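Local coordinates for N-acetylmuramoyl-L-alanine amidase domain-containing protein SAOUHSC_02979 (Staphylococcus aureus, PDB 5T1Q), which probably acts as a secreted amidase on bacterial cell-wall peptidoglycan, this chain holding its glucosaminidase-type region and its C-terminal CHAP domain, at residues A71-I74 / G75-D79. Sequence-based numbering, arbitrary orientation.
Sequences AHRI and GQDND
Gly75 N donates to Ala71 O at 2.9 Å, the first of four successive i+4 to i bonds (N-H to O) that carry the last turns of helix 58-78. The series continues with Gln76 N to His72 O and Asp77 N to Arg73 O, and finishes with Asn78 N on Ile74 O at 3.0 Å. The N-H...O angle is 147° in the first bond, against 160° or more in the other three, so the Gly75 bond is the most bent.

Side chains one turn apart add looser contacts. Gln76 CG lies over one face of the His72 imidazole, offset toward its rim, 4.1 Å from His72 NE2. The ring can meet it because His72 CG stands anti to the backbone N (chi1 174°), which carries the imidazole forward along the helix. Arg73 uses its aliphatic part: Arg73 CG passes 3.8 Å from Asp77 OD2, while Arg73 NE remains 4.9 Å from that oxygen, too far for an ion pair. One residue further on, Ile74 CG2 meets Asn78 ND2 at 3.9 Å.

The polar ends are set from further out. His72 NE2 is hydrogen-bonded to Asp213 O, and Arg73 NH1 forms a salt bridge with Asp70 on its own helix. Ile74 packs against Leu149 and Ser153 of helix 145-158 and Met85 of helix 82-93, seating this end among the helices of the glucosaminidase-type region. Asp79 leaves helical geometry with positive phi, and its OD2 is hydrogen-bonded to Ser173 OG.

With four backbone bonds and only van der Waals contacts between the side chains, cohesion across the turn rests mainly on the main chain; the opposite charges of Arg73 and Asp77 probably contribute only a weak, longer-range attraction.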
loop_
_atom_site.group_PDB
_atom_site.type_symbol
_atom_site.label_atom_id
_atom_site.label_comp_id
_atom_site.label_asym_id
_atom_site.label_seq_id
_atom_site.Cartn_x
_atom_site.Cartn_y
_atom_site.Cartn_z
ATOM N N ALA A 71 20.886 6.338 4.063
ATOM C CA ALA A 71 20.793 5.067 3.316
ATOM C C ALA A 71 22.025 4.848 2.442
ATOM O O ALA A 71 22.519 3.723 2.331
ATOM C CB ALA A 71 19.540 5.027 2.468
ATOM N N HIS A 72 22.519 5.924 1.825
ATOM C CA HIS A 72 23.734 5.847 1.001
ATOM C C HIS A 72 24.971 5.403 1.797
ATOM O O HIS A 72 25.689 4.503 1.372
ATOM C CB HIS A 72 24.035 7.185 0.326
ATOM C CG HIS A 72 25.341 7.199 -0.399
ATOM N ND1 HIS A 72 26.505 7.661 0.178
ATOM C CD2 HIS A 72 25.684 6.748 -1.628
ATOM C CE1 HIS A 72 27.502 7.524 -0.676
ATOM N NE2 HIS A 72 27.031 6.973 -1.780
ATOM N N ARG A 73 25.218 6.063 2.930
ATOM C CA ARG A 73 26.374 5.754 3.797
ATOM C C ARG A 73 26.245 4.333 4.370
ATOM O O ARG A 73 27.206 3.560 4.355
ATOM C CB ARG A 73 26.470 6.776 4.938
ATOM C CG ARG A 73 27.734 6.689 5.800
ATOM C CD ARG A 73 27.608 7.494 7.098
ATOM N NE ARG A 73 26.455 7.045 7.901
ATOM C CZ ARG A 73 25.246 7.629 7.953
ATOM N NH1 ARG A 73 24.980 8.758 7.286
ATOM N NH2 ARG A 73 24.290 7.086 8.707
ATOM N N ILE A 74 25.058 4.009 4.884
ATOM C CA ILE A 74 24.775 2.666 5.412
ATOM C C ILE A 74 25.001 1.598 4.330
ATOM O O ILE A 74 25.582 0.545 4.612
ATOM C CB ILE A 74 23.360 2.569 6.019
ATOM C CG1 ILE A 74 23.335 3.310 7.362
ATOM C CG2 ILE A 74 22.956 1.113 6.246
ATOM C CD1 ILE A 74 21.963 3.427 7.994
ATOM N N GLY A 75 24.593 1.894 3.100
ATOM C CA GLY A 75 24.788 0.973 1.985
ATOM C C GLY A 75 26.245 0.623 1.716
ATOM O O GLY A 75 26.611 -0.558 1.693
ATOM N N GLN A 76 27.084 1.647 1.538
ATOM C CA GLN A 76 28.515 1.442 1.247
ATOM C C GLN A 76 29.260 0.709 2.356
ATOM O O GLN A 76 30.053 -0.193 2.084
ATOM C CB GLN A 76 29.222 2.787 0.987
ATOM C CG GLN A 76 28.710 3.540 -0.234
ATOM C CD GLN A 76 28.970 2.808 -1.536
ATOM O OE1 GLN A 76 28.054 2.567 -2.317
ATOM N NE2 GLN A 76 30.209 2.425 -1.758
ATOM N N ASP A 77 28.990 1.103 3.598
ATOM C CA ASP A 77 29.665 0.529 4.765
ATOM C C ASP A 77 29.291 -0.927 5.055
ATOM O O ASP A 77 30.164 -1.752 5.303
ATOM C CB ASP A 77 29.406 1.387 6.022
ATOM C CG ASP A 77 30.056 2.785 5.947
ATOM O OD1 ASP A 77 30.851 3.064 5.016
ATOM O OD2 ASP A 77 29.781 3.609 6.847
ATOM N N ASN A 78 27.998 -1.238 5.005
ATOM C CA ASN A 78 27.516 -2.575 5.345
ATOM C C ASN A 78 27.202 -3.509 4.173
ATOM O O ASN A 78 26.578 -4.532 4.386
ATOM C CB ASN A 78 26.302 -2.435 6.257
ATOM C CG ASN A 78 26.647 -1.782 7.580
ATOM O OD1 ASN A 78 27.448 -2.303 8.346
ATOM N ND2 ASN A 78 26.025 -0.650 7.863
ATOM N N ASP A 79 27.636 -3.178 2.955
ATOM C CA ASP A 79 27.411 -4.054 1.784
ATOM C C ASP A 79 25.912 -4.258 1.443
ATOM O O ASP A 79 25.476 -5.369 1.130
ATOM C CB ASP A 79 28.093 -5.418 2.034
ATOM C CG ASP A 79 28.230 -6.260 0.780
ATOM O OD1 ASP A 79 28.338 -5.687 -0.320
ATOM O OD2 ASP A 79 28.271 -7.506 0.906
#